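Local coordinates for diguanylate cyclase (Marinobacter aquaeolei VT8, PDB 3IGN), which probably condenses two GTP molecules into the second messenger cyclic di-GMP, its GGDEF domain being captured here with that product bound, at residues A[20-23]-A[24-28]; A[66-69]-A[70-74]; A[103-106]-A[107-111]; A[142-145]-A[146-150]; A[154-157]-A[158-161]. All coordinates share one frame; numbering follows the deposited sequence.

Contact 1: residues A[20-23]-A[24-28]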
# COMPACT_ATOMS: atom_id res chain seq x y z
N GLY A 20 2.82 -2.12 13.32
CA GLY A 20 2.03 -2.24 14.53
C GLY A 20 0.92 -1.21 14.67
O GLY A 20 -0.22 -1.56 14.96
N THR A 21 1.26 0.05 14.47
CA THR A 21 0.28 1.12 14.58
C THR A 21 -0.75 1.05 13.46
O THR A 21 -1.95 1.22 13.70
CB THR A 21 0.94 2.50 14.54
OG1 THR A 21 1.98 2.57 15.52
CG2 THR A 21 -0.08 3.59 14.82
N TRP A 22 -0.28 0.82 12.24
CA TRP A 22 -1.19 0.75 11.11
C TRP A 22 -2.20 -0.37 11.33
O TRP A 22 -3.39 -0.17 11.10
CB TRP A 22 -0.43 0.53 9.81
CG TRP A 22 -1.30 0.59 8.58
CD1 TRP A 22 -1.86 1.70 8.02
CD2 TRP A 22 -1.71 -0.52 7.78
NE1 TRP A 22 -2.59 1.35 6.91
CE2 TRP A 22 -2.52 -0.01 6.74
CE3 TRP A 22 -1.48 -1.90 7.84
CZ2 TRP A 22 -3.10 -0.83 5.77
CZ3 TRP A 22 -2.05 -2.72 6.87
CH2 TRP A 22 -2.85 -2.18 5.84
N GLU A 23 -1.74 -1.53 11.79
CA GLU A 23 -2.65 -2.65 12.03
C GLU A 23 -3.68 -2.32 13.10
O GLU A 23 -4.84 -2.75 13.02
CB GLU A 23 -1.87 -3.91 12.44
CG GLU A 23 -1.37 -4.73 11.24
CD GLU A 23 -0.79 -6.08 11.63
OE1 GLU A 23 -1.15 -6.60 12.71
OE2 GLU A 23 0.01 -6.62 10.85
N ASN A 24 -3.28 -1.55 14.11
CA ASN A 24 -4.23 -1.17 15.15
C ASN A 24 -5.34 -0.32 14.52
O ASN A 24 -6.50 -0.42 14.93
CB ASN A 24 -3.52 -0.38 16.26
CG ASN A 24 -4.47 0.11 17.33
OD1 ASN A 24 -4.91 1.26 17.31
ND2 ASN A 24 -4.82 -0.78 18.26
N LEU A 25 -4.98 0.50 13.54
CA LEU A 25 -5.94 1.35 12.83
C LEU A 25 -6.84 0.50 11.93
O LEU A 25 -8.04 0.77 11.79
CB LEU A 25 -5.21 2.41 12.00
CG LEU A 25 -5.10 3.82 12.60
CD1 LEU A 25 -4.88 3.76 14.09
CD2 LEU A 25 -3.98 4.59 11.90
N VAL A 26 -6.26 -0.52 11.30
CA VAL A 26 -7.05 -1.42 10.46
C VAL A 26 -8.10 -2.11 11.34
O VAL A 26 -9.27 -2.22 10.97
CB VAL A 26 -6.17 -2.53 9.82
CG1 VAL A 26 -7.04 -3.54 9.09
CG2 VAL A 26 -5.19 -1.91 8.85
N ASP A 27 -7.67 -2.56 12.51
CA ASP A 27 -8.57 -3.23 13.44
C ASP A 27 -9.67 -2.26 13.89
O ASP A 27 -10.83 -2.65 14.01
CB ASP A 27 -7.77 -3.75 14.64
CG ASP A 27 -8.62 -4.59 15.60
OD1 ASP A 27 -9.65 -5.16 15.17
OD2 ASP A 27 -8.24 -4.69 16.78
N ALA A 28 -9.30 -1.00 14.12
CA ALA A 28 -10.28 -0.00 14.55
C ALA A 28 -11.32 0.23 13.46
O ALA A 28 -12.52 0.33 13.74
CB ALA A 28 -9.59 1.30 14.91
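Asn-24 opens the second segment by turning its backbone N to Gly-20 O, 3.2 Å away and one turn earlier in helix 19-36. Its CB rests near Thr-21 O, while the amide end runs off from the preceding turn. Leu-25 follows with its N bonded to Thr-21 O at 3.1 Å. The CB of Leu-25 lies 3.3 Å from Trp-22 O, and its branched end packs on Ile-94.

Val-26 supplies the main meeting of side chains. Besides the bond from its N to Trp-22 O (2.9 Å), it lays CG2 over one face of the indole, 3.6 Å from the centroid of the Trp-22 six-membered ring and only 2° off the ring normal. This is a CH-pi contact in which one methyl group is shared almost evenly by all six ring carbons. With Trp-22 CG opposite the backbone N (chi1 -174°), the indole leans along the helix to reach the turn where Val-26 sits. NE1, on the five-membered ring, is hydrogen-bonded to Ser-82 O, which helps to fix the indole's rotation.

Asp-27 completes the series, its N bonded to Glu-23 O at 2.9 Å. The extended chain of Glu-23 carries its carboxylate away from this turn: OE2 forms a salt bridge with Arg-19, and OE1 is hydrogen-bonded to Tyr-144 OH.

Trp-22 and Val-26 both touch Leu-42 and Ile-94 of the central sheet, an i to i+4 pair on the buried side of an amphipathic helix packed against the mixed beta-sheet of the GGDEF domain.

Contact 2: residues A[66-69]-A[70-74]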
# COMPACT_ATOMS: atom_id res chain seq x y z
N ILE A 66 12.01 3.10 -2.07
CA ILE A 66 11.02 2.96 -1.01
C ILE A 66 10.55 4.33 -0.55
O ILE A 66 9.35 4.57 -0.41
CB ILE A 66 11.60 2.20 0.21
CG1 ILE A 66 11.72 0.71 -0.12
CG2 ILE A 66 10.71 2.40 1.42
CD1 ILE A 66 12.48 -0.09 0.93
N ARG A 67 11.49 5.24 -0.32
CA ARG A 67 11.14 6.58 0.12
C ARG A 67 10.29 7.31 -0.91
O ARG A 67 9.35 8.02 -0.56
CB ARG A 67 12.39 7.40 0.43
CG ARG A 67 12.89 7.24 1.85
CD ARG A 67 14.02 8.22 2.16
NE ARG A 67 15.24 7.89 1.44
CZ ARG A 67 16.38 7.54 2.03
NH1 ARG A 67 16.45 7.48 3.36
NH2 ARG A 67 17.44 7.23 1.30
N HIS A 68 10.62 7.14 -2.18
CA HIS A 68 9.86 7.80 -3.23
C HIS A 68 8.45 7.25 -3.28
O HIS A 68 7.48 7.99 -3.47
CB HIS A 68 10.52 7.61 -4.59
CG HIS A 68 9.81 8.31 -5.71
ND1 HIS A 68 9.71 9.68 -5.77
CD2 HIS A 68 9.15 7.83 -6.79
CE1 HIS A 68 9.01 10.02 -6.84
NE2 HIS A 68 8.66 8.91 -7.48
N THR A 69 8.33 5.93 -3.11
CA THR A 69 7.02 5.28 -3.13
C THR A 69 6.16 5.83 -2.00
O THR A 69 4.97 6.13 -2.19
CB THR A 69 7.17 3.75 -2.95
OG1 THR A 69 7.99 3.23 -4.00
CG2 THR A 69 5.80 3.08 -3.00
N ALA A 70 6.75 5.98 -0.82
CA ALA A 70 6.04 6.51 0.33
C ALA A 70 5.65 7.96 0.06
O ALA A 70 4.56 8.39 0.42
CB ALA A 70 6.91 6.43 1.57
N ASP A 71 6.55 8.72 -0.56
CA ASP A 71 6.27 10.11 -0.87
C ASP A 71 5.13 10.23 -1.86
O ASP A 71 4.25 11.07 -1.70
CB ASP A 71 7.52 10.81 -1.41
CG ASP A 71 8.58 10.99 -0.35
OD1 ASP A 71 8.23 11.02 0.85
OD2 ASP A 71 9.77 11.12 -0.71
N VAL A 72 5.14 9.38 -2.89
CA VAL A 72 4.08 9.40 -3.88
C VAL A 72 2.75 9.09 -3.19
O VAL A 72 1.73 9.73 -3.46
CB VAL A 72 4.32 8.35 -4.99
CG1 VAL A 72 3.09 8.23 -5.87
CG2 VAL A 72 5.53 8.76 -5.83
N THR A 73 2.78 8.12 -2.28
CA THR A 73 1.59 7.71 -1.55
C THR A 73 1.09 8.85 -0.66
O THR A 73 -0.07 9.25 -0.74
CB THR A 73 1.89 6.49 -0.68
OG1 THR A 73 2.37 5.42 -1.50
CG2 THR A 73 0.63 6.03 0.06
N ARG A 74 1.99 9.36 0.18
CA ARG A 74 1.66 10.44 1.10
C ARG A 74 1.08 11.65 0.39
O ARG A 74 0.12 12.26 0.87
CB ARG A 74 2.91 10.85 1.89
CG ARG A 74 2.70 12.05 2.81
CD ARG A 74 3.98 12.45 3.52
NE ARG A 74 4.44 11.42 4.44
CZ ARG A 74 5.53 10.68 4.25
NH1 ARG A 74 6.28 10.86 3.17
NH2 ARG A 74 5.87 9.76 5.14
O HOH W 1 10.48 11.51 -3.67
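His-68 and Val-72 are brought face to methyl by two torsions: the imidazole stands opposite its own backbone N (chi1 -178°), and the valine chi1 of 170° places CG2 beside the valine N, on the side facing the earlier turn. There the methyl sits over one face of the His-68 ring, offset toward the rim. Its closest ring atom is NE2, 3.5 Å from Val-72 CG2, and the CH-pi approach to the centroid is 22° off the normal. The same methyl is pressed to within 3.2 Å of His-68 O.

Both ring nitrogens are engaged, which fixes the rotation of the imidazole. NE2 is hydrogen-bonded to Ser-117 OG. ND1 meets a water 2.9 Å away in the plane of the ring, and this water donates to Asp-71 OD2 (3.1 Å), tying His-68 to the residue three positions on. The other carboxylate oxygen, Asp-71 OD1, makes a salt bridge of 3.0 Å with Arg-74 NH1.

These turns end helix 59-74 of the GGDEF domain, whose other side carries Thr-69 and Thr-73 against Phe-45 of strand 40-47 and the neighbouring strand 90-96. Buried there, Thr-73 bonds back to the preceding turn with both its hydroxyl and its amide. OG1 donates to Thr-69 O at 2.8 Å and N donates to the same oxygen at 3.0 Å, from opposite faces of the carbonyl plane. Thr-69 OG1 is hydrogen-bonded to Val-65 O and Tyr-128 OH. Val-72 also touches Ala-113 and Ile-114 of helix 100-115.

Contact 3: residues A[103-106]-A[107-111]. With C2E (9,9'-[(2R,3R,3aS,5S,7aR,9R,10R,10aS,12S,14aR)-3,5,10,12-tetrahydroxy-5,12-dioxidooctahydro-2H,7H-difuro[3,2-d:3',2'-j][1,3,7,9,2,8]tetraoxadiphosphacyclododecine-2,9-diyl]bis(2-amino-1,9-dihydro-6H-purin-6-one)), chain B.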
# COMPACT_ATOMS: atom_id res chain seq x y z
N ALA A 103 -11.80 2.95 -4.68
CA ALA A 103 -10.43 2.64 -4.26
C ALA A 103 -9.54 2.46 -5.49
O ALA A 103 -8.39 2.88 -5.51
CB ALA A 103 -10.43 1.37 -3.41
N ARG A 104 -10.09 1.86 -6.53
CA ARG A 104 -9.33 1.64 -7.75
C ARG A 104 -8.82 2.97 -8.31
O ARG A 104 -7.71 3.04 -8.82
CB ARG A 104 -10.20 0.91 -8.76
CG ARG A 104 -9.44 0.38 -9.96
CD ARG A 104 -10.38 0.08 -11.10
NE ARG A 104 -11.06 -1.20 -10.95
CZ ARG A 104 -10.45 -2.37 -10.99
NH1 ARG A 104 -9.14 -2.43 -11.17
NH2 ARG A 104 -11.15 -3.49 -10.86
N VAL A 105 -9.62 4.02 -8.18
CA VAL A 105 -9.23 5.34 -8.69
C VAL A 105 -7.97 5.88 -8.01
O VAL A 105 -7.03 6.29 -8.69
CB VAL A 105 -10.37 6.38 -8.50
CG1 VAL A 105 -9.88 7.75 -8.95
CG2 VAL A 105 -11.59 5.95 -9.28
N ILE A 106 -7.95 5.89 -6.68
CA ILE A 106 -6.78 6.38 -5.97
C ILE A 106 -5.60 5.44 -6.23
O ILE A 106 -4.47 5.90 -6.41
CB ILE A 106 -7.06 6.49 -4.43
CG1 ILE A 106 -5.78 6.28 -3.61
CG2 ILE A 106 -8.13 5.52 -4.01
CD1 ILE A 106 -4.81 7.44 -3.63
N CYS A 107 -5.86 4.14 -6.27
CA CYS A 107 -4.79 3.19 -6.53
C CYS A 107 -4.17 3.41 -7.91
O CYS A 107 -2.95 3.43 -8.06
CB CYS A 107 -5.30 1.76 -6.38
SG CYS A 107 -5.52 1.26 -4.63
N GLU A 108 -5.01 3.59 -8.93
CA GLU A 108 -4.52 3.83 -10.28
C GLU A 108 -3.71 5.11 -10.34
O GLU A 108 -2.67 5.17 -11.00
CB GLU A 108 -5.70 3.91 -11.25
CG GLU A 108 -5.33 4.33 -12.67
CD GLU A 108 -4.42 3.33 -13.37
OE1 GLU A 108 -4.16 2.24 -12.81
OE2 GLU A 108 -3.96 3.64 -14.50
N ARG A 109 -4.18 6.15 -9.65
CA ARG A 109 -3.48 7.43 -9.64
C ARG A 109 -2.09 7.22 -9.06
O ARG A 109 -1.11 7.77 -9.56
CB ARG A 109 -4.25 8.46 -8.82
CG ARG A 109 -3.78 9.89 -9.03
CD ARG A 109 -4.73 10.91 -8.42
NE ARG A 109 -4.78 10.82 -6.97
CZ ARG A 109 -5.87 10.48 -6.28
NH1 ARG A 109 -6.99 10.19 -6.91
NH2 ARG A 109 -5.82 10.41 -4.96
N ILE A 110 -1.99 6.41 -8.01
CA ILE A 110 -0.69 6.13 -7.41
C ILE A 110 0.14 5.26 -8.36
O ILE A 110 1.33 5.53 -8.58
CB ILE A 110 -0.82 5.40 -6.04
CG1 ILE A 110 -1.25 6.40 -4.95
CG2 ILE A 110 0.51 4.78 -5.66
CD1 ILE A 110 -1.41 5.77 -3.58
N ARG A 111 -0.47 4.22 -8.93
CA ARG A 111 0.24 3.34 -9.86
C ARG A 111 0.86 4.15 -10.98
O ARG A 111 2.04 3.99 -11.30
CB ARG A 111 -0.70 2.31 -10.49
CG ARG A 111 0.02 1.21 -11.28
CD ARG A 111 -0.92 0.52 -12.26
NE ARG A 111 -1.44 1.46 -13.23
CZ ARG A 111 -0.71 2.04 -14.18
NH1 ARG A 111 0.58 1.74 -14.30
NH2 ARG A 111 -1.26 2.93 -15.00
P1 C2E B . -12.07 11.50 -9.47
O2P C2E B . -10.56 11.62 -8.92
O1P C2E B . -12.06 10.87 -10.81
O5' C2E B . -12.97 10.63 -8.49
C5' C2E B . -12.46 9.57 -7.79
C4' C2E B . -13.49 8.92 -6.87
O4' C2E B . -12.76 7.86 -6.24
C3' C2E B . -13.98 9.89 -5.77
O3' C2E B . -15.38 10.18 -5.69
C2' C2E B . -13.42 9.32 -4.48
O2' C2E B . -14.46 9.08 -3.53
C1' C2E B . -12.59 8.09 -4.83
N9 C2E B . -11.22 8.57 -4.52
C8 C2E B . -10.34 9.19 -5.39
N7 C2E B . -9.24 9.50 -4.80
C5 C2E B . -9.32 9.12 -3.51
C6 C2E B . -8.45 9.21 -2.40
O6 C2E B . -7.35 9.72 -2.51
N1 C2E B . -8.87 8.69 -1.20
C2 C2E B . -10.11 8.11 -1.07
N2 C2E B . -10.50 7.60 0.14
N3 C2E B . -10.94 8.03 -2.10
C4 C2E B . -10.59 8.51 -3.32
P11 C2E B . -15.58 11.74 -5.30
O21 C2E B . -14.87 12.11 -3.90
O11 C2E B . -17.02 12.06 -5.22
O5A C2E B . -14.89 12.52 -6.52
C5A C2E B . -14.70 13.88 -6.53
C4A C2E B . -14.05 14.34 -7.84
O4A C2E B . -13.75 15.73 -7.63
C3A C2E B . -12.76 13.59 -8.20
O3A C2E B . -12.75 12.95 -9.46
C2A C2E B . -11.65 14.60 -8.07
O2A C2E B . -10.89 14.74 -9.28
C1A C2E B . -12.29 15.91 -7.62
N91 C2E B . -11.71 15.98 -6.26
C81 C2E B . -12.31 15.60 -5.07
N71 C2E B . -11.50 15.78 -4.08
C51 C2E B . -10.34 16.29 -4.54
C61 C2E B . -9.11 16.67 -3.92
O61 C2E B . -8.96 16.57 -2.72
N11 C2E B . -8.10 17.15 -4.72
C21 C2E B . -8.27 17.26 -6.08
N21 C2E B . -7.24 17.75 -6.85
N31 C2E B . -9.41 16.91 -6.67
C41 C2E B . -10.46 16.42 -5.94
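Arg-109 crosses Ile-106 with its guanidinium and reads a guanine of the bound c-di-GMP with two nitrogens. NH1 donates to N7 of the ligand at 3.2 Å, almost straight at 164°, and NH2 donates to the ligand O6 at 3.0 Å with a more bent angle of 143°. The base is therefore met at its Hoogsteen edge, the pattern by which arginine recognises guanine. NH2 has a further acceptor in Asn-76 O, and a second c-di-GMP molecule also touches this arginine. The bend at chi3 (66°) turns the guanidinium back toward the earlier turn, where Ile-106 CD1 comes within 3.4 Å of Arg-109 NH2.

Ile-106 and Val-105 give the ligand its apolar support. Ile-106 CB lies 3.6 Å from C5 of the guanine, while Val-105 CG1 meets the ribose carbon C5' of the ligand at 3.4 Å. Arg-78 and Asp-81 also bond the ligand, consistent with the RxxD inhibitory site of diguanylate cyclases, with Arg-109 as a further contributor. One turn beyond, the tips of Ile-106 and Ile-110 touch, CD1 to CD1 at 3.8 Å. Elsewhere on the helix surface, Arg-111 grips Glu-108 side-on, NE to OE1 and NH2 to OE2.

The helix, 100-115, thus has a ligand-binding side and a sheet-facing side. On the latter, Ala-103 and Cys-107 rest on Ile-134 of strand 130-136, Ile-110 on Ile-93 of strand 90-96, and Cys-107 also on Val-166 of the outer strand 166-168.

Contact 4: residues A[142-145]-A[146-150]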
# COMPACT_ATOMS: atom_id res chain seq x y z
N GLU A 142 -14.01 -12.46 9.60
CA GLU A 142 -14.38 -12.49 11.02
C GLU A 142 -13.49 -11.69 11.96
O GLU A 142 -13.75 -11.61 13.17
CB GLU A 142 -14.47 -13.94 11.49
CG GLU A 142 -15.26 -14.81 10.53
CD GLU A 142 -15.84 -16.05 11.19
OE1 GLU A 142 -15.36 -16.44 12.27
OE2 GLU A 142 -16.77 -16.64 10.61
N ASN A 143 -12.42 -11.12 11.42
CA ASN A 143 -11.52 -10.27 12.20
C ASN A 143 -10.72 -9.46 11.17
O ASN A 143 -10.74 -9.77 9.97
CB ASN A 143 -10.60 -11.09 13.12
CG ASN A 143 -9.75 -12.08 12.37
OD1 ASN A 143 -9.02 -11.71 11.46
ND2 ASN A 143 -9.83 -13.34 12.76
N TYR A 144 -10.02 -8.43 11.62
CA TYR A 144 -9.31 -7.57 10.68
C TYR A 144 -8.22 -8.25 9.88
O TYR A 144 -7.88 -7.80 8.79
CB TYR A 144 -8.72 -6.35 11.39
CG TYR A 144 -7.39 -6.59 12.07
CD1 TYR A 144 -7.31 -7.13 13.35
CD2 TYR A 144 -6.20 -6.25 11.42
CE1 TYR A 144 -6.08 -7.33 13.98
CE2 TYR A 144 -4.97 -6.45 12.03
CZ TYR A 144 -4.91 -6.99 13.31
OH TYR A 144 -3.69 -7.17 13.91
N MSE A 145 -7.68 -9.34 10.40
CA MSE A 145 -6.62 -10.03 9.69
C MSE A 145 -7.14 -10.79 8.49
O MSE A 145 -6.44 -10.93 7.49
CB MSE A 145 -5.87 -10.94 10.66
CG MSE A 145 -5.21 -10.13 11.75
SE MSE A 145 -4.05 -11.17 12.86
CE MSE A 145 -2.55 -11.26 11.65
N GLN A 146 -8.38 -11.27 8.56
CA GLN A 146 -8.97 -11.97 7.42
C GLN A 146 -9.28 -10.96 6.32
O GLN A 146 -9.30 -11.30 5.14
CB GLN A 146 -10.23 -12.73 7.87
CG GLN A 146 -9.89 -13.97 8.70
CD GLN A 146 -11.12 -14.71 9.20
OE1 GLN A 146 -12.23 -14.51 8.69
NE2 GLN A 146 -10.93 -15.56 10.20
N TRP A 147 -9.49 -9.71 6.71
CA TRP A 147 -9.75 -8.62 5.77
C TRP A 147 -8.41 -8.34 5.06
O TRP A 147 -8.35 -8.20 3.83
CB TRP A 147 -10.24 -7.38 6.53
CG TRP A 147 -10.48 -6.15 5.69
CD1 TRP A 147 -10.74 -6.11 4.35
CD2 TRP A 147 -10.54 -4.80 6.16
NE1 TRP A 147 -10.97 -4.81 3.95
CE2 TRP A 147 -10.86 -3.99 5.04
CE3 TRP A 147 -10.37 -4.20 7.42
CZ2 TRP A 147 -11.00 -2.60 5.14
CZ3 TRP A 147 -10.51 -2.80 7.51
CH2 TRP A 147 -10.82 -2.02 6.38
N MSE A 148 -7.35 -8.25 5.84
CA MSE A 148 -6.03 -8.00 5.28
C MSE A 148 -5.65 -9.13 4.32
O MSE A 148 -5.00 -8.91 3.29
CB MSE A 148 -5.00 -7.89 6.40
CG MSE A 148 -5.14 -6.62 7.22
SE MSE A 148 -3.70 -6.45 8.51
CE MSE A 148 -2.22 -6.68 7.30
N GLN A 149 -6.05 -10.35 4.68
CA GLN A 149 -5.76 -11.52 3.87
C GLN A 149 -6.37 -11.39 2.48
O GLN A 149 -5.74 -11.73 1.49
CB GLN A 149 -6.28 -12.79 4.55
CG GLN A 149 -6.04 -14.05 3.74
CD GLN A 149 -6.21 -15.31 4.57
OE1 GLN A 149 -6.31 -15.25 5.80
NE2 GLN A 149 -6.23 -16.46 3.90
N LYS A 150 -7.60 -10.88 2.40
CA LYS A 150 -8.26 -10.72 1.11
C LYS A 150 -7.54 -9.71 0.23
O LYS A 150 -7.43 -9.91 -0.99
CB LYS A 150 -9.72 -10.28 1.30
CG LYS A 150 -10.61 -11.36 1.89
CD LYS A 150 -10.61 -12.62 1.03
CE LYS A 150 -11.63 -12.57 -0.09
NZ LYS A 150 -11.64 -13.85 -0.86
O HOH W 2 -12.65 -17.04 12.36
O HOH W 3 -8.26 -15.55 11.51
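Gln-146 runs extended alongside Glu-142 and across Asn-143 at the start of helix 144-160, where Asn-143 is the N-cap. This helix is the crossover of the beta-alpha-beta unit between strands 130-136 and 166-168. Along the glutamine, CB lies 3.7 Å from Asn-143 O, and CG passes Asn-143 OD1. The amide carbon is next to the backbone of Glu-142, and there OE1 accepts from Glu-142 N at 2.9 Å. That bond is nearly straight at its hydrogen (175°), although the donor stands 57° out of the carbonyl plane. At the tip, NE2 gives to two waters: one 3.1 Å from NE2 donates on to Glu-142 OE1, the other accepts from Asn-143 ND2 as well. Side chain and waters together knit the residues before the helix to its first turn.

The cap itself depends on a chi1 of 59° in Asn-143, which places CG between the backbone N and the carbonyl carbon. From there OD1 takes the N-H of Gln-146 at 3.0 Å and, weakly, that of Met-145, satisfying amides that have no helical carbonyl before them. The side chains of Asn-143 and Gln-146 cross at about a right angle.

On the inner side, Trp-147 reaches strand 130-136 through a bond from NE1 to Ala-135 O, and the selenomethionine Met-148 lies alongside Tyr-144. Their Met-aromatic contact is oblique, with SE of Met-148 closest to Tyr-144 CE2 at 3.7 Å. One face of the same ring carries CG of selenomethionine Met-145, 3.5 Å above its centre.

Contact 5: residues A[154-157]-A[158-161]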
# COMPACT_ATOMS: atom_id res chain seq x y z
N ALA A 154 -5.48 -10.37 -3.40
CA ALA A 154 -5.68 -9.58 -4.60
C ALA A 154 -4.33 -9.08 -5.10
O ALA A 154 -4.09 -9.01 -6.31
CB ALA A 154 -6.60 -8.40 -4.29
N LEU A 155 -3.45 -8.74 -4.17
CA LEU A 155 -2.12 -8.26 -4.50
C LEU A 155 -1.34 -9.36 -5.21
O LEU A 155 -0.67 -9.12 -6.21
CB LEU A 155 -1.37 -7.83 -3.23
CG LEU A 155 0.13 -7.55 -3.36
CD1 LEU A 155 0.39 -6.53 -4.44
CD2 LEU A 155 0.66 -7.07 -2.02
N TYR A 156 -1.43 -10.58 -4.69
CA TYR A 156 -0.72 -11.69 -5.29
C TYR A 156 -1.22 -11.92 -6.72
O TYR A 156 -0.43 -12.21 -7.62
CB TYR A 156 -0.91 -12.97 -4.48
CG TYR A 156 0.02 -14.08 -4.90
CD1 TYR A 156 1.40 -13.96 -4.71
CD2 TYR A 156 -0.46 -15.22 -5.52
CE1 TYR A 156 2.28 -14.96 -5.14
CE2 TYR A 156 0.41 -16.23 -5.96
CZ TYR A 156 1.77 -16.09 -5.76
OH TYR A 156 2.64 -17.07 -6.20
N LYS A 157 -2.53 -11.79 -6.93
CA LYS A 157 -3.09 -11.96 -8.26
C LYS A 157 -2.55 -10.87 -9.19
O LYS A 157 -2.27 -11.13 -10.36
CB LYS A 157 -4.62 -11.87 -8.21
CG LYS A 157 -5.31 -13.04 -7.51
CD LYS A 157 -6.82 -12.83 -7.45
CE LYS A 157 -7.56 -14.01 -6.79
NZ LYS A 157 -7.93 -15.09 -7.76
N ALA A 158 -2.40 -9.65 -8.67
CA ALA A 158 -1.88 -8.56 -9.48
C ALA A 158 -0.45 -8.86 -9.93
O ALA A 158 -0.07 -8.58 -11.07
CB ALA A 158 -1.91 -7.23 -8.69
N LYS A 159 0.34 -9.42 -9.02
CA LYS A 159 1.73 -9.76 -9.31
C LYS A 159 1.84 -10.90 -10.31
O LYS A 159 2.64 -10.83 -11.24
CB LYS A 159 2.45 -10.17 -8.02
CG LYS A 159 2.46 -9.08 -6.96
CD LYS A 159 3.55 -9.27 -5.91
CE LYS A 159 3.08 -10.08 -4.72
NZ LYS A 159 3.92 -9.74 -3.53
N GLU A 160 1.04 -11.93 -10.10
CA GLU A 160 1.03 -13.11 -10.95
C GLU A 160 0.39 -12.83 -12.30
O GLU A 160 0.71 -13.50 -13.28
CB GLU A 160 0.31 -14.25 -10.24
CG GLU A 160 1.13 -14.92 -9.17
CD GLU A 160 2.34 -15.64 -9.75
OE1 GLU A 160 2.16 -16.66 -10.45
OE2 GLU A 160 3.47 -15.18 -9.52
N SER A 161 -0.48 -11.83 -12.33
CA SER A 161 -1.22 -11.47 -13.53
C SER A 161 -0.52 -10.49 -14.48
O SER A 161 -1.11 -10.06 -15.47
CB SER A 161 -2.58 -10.88 -13.13
OG SER A 161 -3.46 -10.84 -14.23
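The Tyr-156 ring carries Glu-160 CG over one face, 3.5 Å above its plane and offset toward the rim. The methylene lies 3.9 Å from the ring centroid, 24° off the normal, a CH-pi contact whose nearest ring atom is CE2. Lys-159 CE approaches the same ring obliquely, 4.2 Å from Tyr-156 CD1. The glutamate and tyrosine run side by side in the same direction, and the carboxylate plane is turned just 11° from that of the ring. A bend at chi2 of Glu-160 (-66°) lays its end along the ring in this way.

Lys-159 also crosses Leu-155 at a slant. Its CG is 3.2 Å from Leu-155 O, and CE reaches Leu-155 CG at 4.1 Å. Beyond this apolar stem the ammonium group is drawn into a salt bridge with Asp-46. In the backbone, Ala-158 N bonds to Ala-154 O at 3.0 Å, and the methyl groups of both alanines rest on Val-167.

Ala-154, Leu-155, Ala-158 and the stem of Lys-159 lie toward the sheet, Tyr-156 and Glu-160 on the exposed side, as helix 144-160 comes to its end, the crossover helix of a beta-alpha-beta unit covering parallel strands 130-136 and 166-168.

How the contacts relate
Contacts 4 and 5 lie on one helix, 144-160, their centres about 17 Å apart. Contact 4 also meets contact 1: Val-26 CG1 packs on Tyr-144 CD2 at 3.7 Å, and Val-26 O lies 3.7 Å from Trp-147 CZ3, joining two helices across residues 20-28 and 142-150. Contacts 2 and 3 form the other touching pair, with Thr-73 CA 4.1 Å from Ile-110 CD1. Of the five, contact 3 alone binds c-di-GMP directly. The side chain of Thr-73 in contact 2 is about 9 Å from a bound ligand, those of Trp-22 and Trp-147 about 12 and 11 Å, and contact 5 is remote from the binding sites.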